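PDB 7P0Z: ESX-1 secretion-associated protein EspB from Mycobacterium marinum, which is secreted through the ESX-1 (type VII) system and assembles into a seven-subunit ring, consistent with a channel-like role in protein transport. Local coordinates for residues E49-S54 against A208-F213. Residues are numbered along the deposited sequence; the frame is centred on the assembly and turned at random.
Sequences EQLAVS and AKQANF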
loop_
_atom_site.group_PDB
_atom_site.type_symbol
_atom_site.label_atom_id
_atom_site.label_comp_id
_atom_site.label_asym_id
_atom_site.label_seq_id
_atom_site.Cartn_x
_atom_site.Cartn_y
_atom_site.Cartn_z
ATOM N N GLU A 49 -0.197 21.096 -26.757
ATOM C CA GLU A 49 -0.997 22.149 -26.164
ATOM C C GLU A 49 -1.045 22.033 -24.651
ATOM O O GLU A 49 -1.022 23.045 -23.949
ATOM C CB GLU A 49 -2.384 22.133 -26.767
ATOM C CG GLU A 49 -2.493 23.092 -27.887
ATOM C CD GLU A 49 -3.486 22.658 -28.907
ATOM O OE1 GLU A 49 -4.353 21.828 -28.572
ATOM O OE2 GLU A 49 -3.410 23.142 -30.054
ATOM N N GLN A 50 -1.100 20.813 -24.130
ATOM C CA GLN A 50 -1.027 20.624 -22.691
ATOM C C GLN A 50 0.273 21.178 -22.134
ATOM O O GLN A 50 0.274 21.858 -21.107
ATOM C CB GLN A 50 -1.165 19.145 -22.354
ATOM C CG GLN A 50 -1.086 18.816 -20.872
ATOM C CD GLN A 50 -2.135 19.521 -20.042
ATOM O OE1 GLN A 50 -3.291 19.141 -20.046
ATOM N NE2 GLN A 50 -1.735 20.549 -19.333
ATOM N N LEU A 51 1.388 20.911 -22.812
ATOM C CA LEU A 51 2.666 21.459 -22.384
ATOM C C LEU A 51 2.677 22.974 -22.434
ATOM O O LEU A 51 3.194 23.623 -21.525
ATOM C CB LEU A 51 3.797 20.909 -23.237
ATOM C CG LEU A 51 4.247 19.510 -22.862
ATOM C CD1 LEU A 51 5.331 19.035 -23.785
ATOM C CD2 LEU A 51 4.727 19.506 -21.438
ATOM N N ALA A 52 2.138 23.558 -23.493
ATOM C CA ALA A 52 2.130 25.008 -23.580
ATOM C C ALA A 52 1.334 25.617 -22.439
ATOM O O ALA A 52 1.760 26.602 -21.825
ATOM C CB ALA A 52 1.574 25.447 -24.925
ATOM N N VAL A 53 0.185 25.029 -22.126
ATOM C CA VAL A 53 -0.643 25.553 -21.053
ATOM C C VAL A 53 0.050 25.396 -19.710
ATOM O O VAL A 53 0.025 26.307 -18.876
ATOM C CB VAL A 53 -2.022 24.875 -21.066
ATOM C CG1 VAL A 53 -2.855 25.382 -19.940
ATOM C CG2 VAL A 53 -2.723 25.184 -22.347
ATOM N N SER A 54 0.670 24.251 -19.473
ATOM C CA SER A 54 1.391 24.060 -18.225
ATOM C C SER A 54 2.526 25.060 -18.084
ATOM O O SER A 54 2.765 25.590 -16.995
ATOM C CB SER A 54 1.920 22.640 -18.147
ATOM O OG SER A 54 0.918 21.757 -17.719
ATOM N N ALA A 208 10.037 19.537 -17.948
ATOM C CA ALA A 208 11.056 19.102 -18.895
ATOM C C ALA A 208 11.015 17.596 -19.077
ATOM O O ALA A 208 11.233 17.084 -20.178
ATOM C CB ALA A 208 12.437 19.546 -18.432
ATOM N N LYS A 209 10.735 16.877 -18.005
ATOM C CA LYS A 209 10.647 15.435 -18.080
ATOM C C LYS A 209 9.538 15.000 -19.023
ATOM O O LYS A 209 9.722 14.086 -19.828
ATOM C CB LYS A 209 10.432 14.877 -16.685
ATOM C CG LYS A 209 10.403 13.413 -16.644
ATOM C CD LYS A 209 10.102 12.899 -15.281
ATOM C CE LYS A 209 9.946 11.401 -15.328
ATOM N NZ LYS A 209 9.560 10.821 -14.022
ATOM N N GLN A 210 8.383 15.653 -18.949
ATOM C CA GLN A 210 7.303 15.332 -19.864
ATOM C C GLN A 210 7.676 15.645 -21.303
ATOM O O GLN A 210 7.338 14.889 -22.218
ATOM C CB GLN A 210 6.044 16.088 -19.483
ATOM C CG GLN A 210 5.353 15.577 -18.278
ATOM C CD GLN A 210 4.088 16.330 -18.037
ATOM O OE1 GLN A 210 3.983 17.486 -18.395
ATOM N NE2 GLN A 210 3.104 15.676 -17.459
ATOM N N ALA A 211 8.341 16.767 -21.534
ATOM C CA ALA A 211 8.741 17.070 -22.902
ATOM C C ALA A 211 9.704 16.018 -23.451
ATOM O O ALA A 211 9.576 15.579 -24.601
ATOM C CB ALA A 211 9.362 18.456 -22.970
ATOM N N ASN A 212 10.669 15.601 -22.640
ATOM C CA ASN A 212 11.578 14.551 -23.065
ATOM C C ASN A 212 10.831 13.266 -23.337
ATOM O O ASN A 212 11.156 12.530 -24.272
ATOM C CB ASN A 212 12.648 14.323 -22.010
ATOM C CG ASN A 212 13.767 15.287 -22.127
ATOM O OD1 ASN A 212 14.157 15.652 -23.222
ATOM N ND2 ASN A 212 14.305 15.710 -21.004
ATOM N N PHE A 213 9.837 12.974 -22.518
ATOM C CA PHE A 213 9.025 11.795 -22.722
ATOM C C PHE A 213 8.329 11.839 -24.070
ATOM O O PHE A 213 8.232 10.824 -24.760
ATOM C CB PHE A 213 8.012 11.700 -21.602
ATOM C CG PHE A 213 7.139 10.529 -21.689
ATOM C CD1 PHE A 213 7.519 9.338 -21.136
ATOM C CD2 PHE A 213 5.935 10.604 -22.342
ATOM C CE1 PHE A 213 6.710 8.258 -21.209
ATOM C CE2 PHE A 213 5.133 9.519 -22.425
ATOM C CZ PHE A 213 5.516 8.346 -21.854
#
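Gln210 meets Leu51 with its amide oxygen: OE1 lies 3.7 Å from CD2 of Leu51. CB of Gln210 touches the same methyl, and the two side chains cross at an angle, meeting at the root and at the amide oxygen. The Gln210 chain runs extended beyond CG (chi2 -176°), which carries the amide out toward helix 42-81. NE2 gives a hydrogen bond to the backbone O of Glu272, in the loop after helix 244-268. This bond holds the amide nitrogen and limits its rotation.

The two helices belong to different parts of EspB. Residues 49-54 fall in the PE domain and 208-213 in the PPE domain, and both pack within the elongated helical bundle near the middle of the chain.

Ala211 takes the other branch of Leu51. CD1 stands 4.0 Å from CA of Ala211 and 4.2 Å from its CB. The CA atoms of Leu51 and Ala211, the nearest pair across the two segments, are 7.5 Å apart, and the small side chain lets the methyl reach the helix backbone. With CG anti to the carbonyl carbon (chi1 -79°), the Leu51 fork points at the other helix, and its methyls straddle the step from Gln210 to Ala211. Helix 149-166 adds Met151 against Leu51 and Phe154 against Ala211.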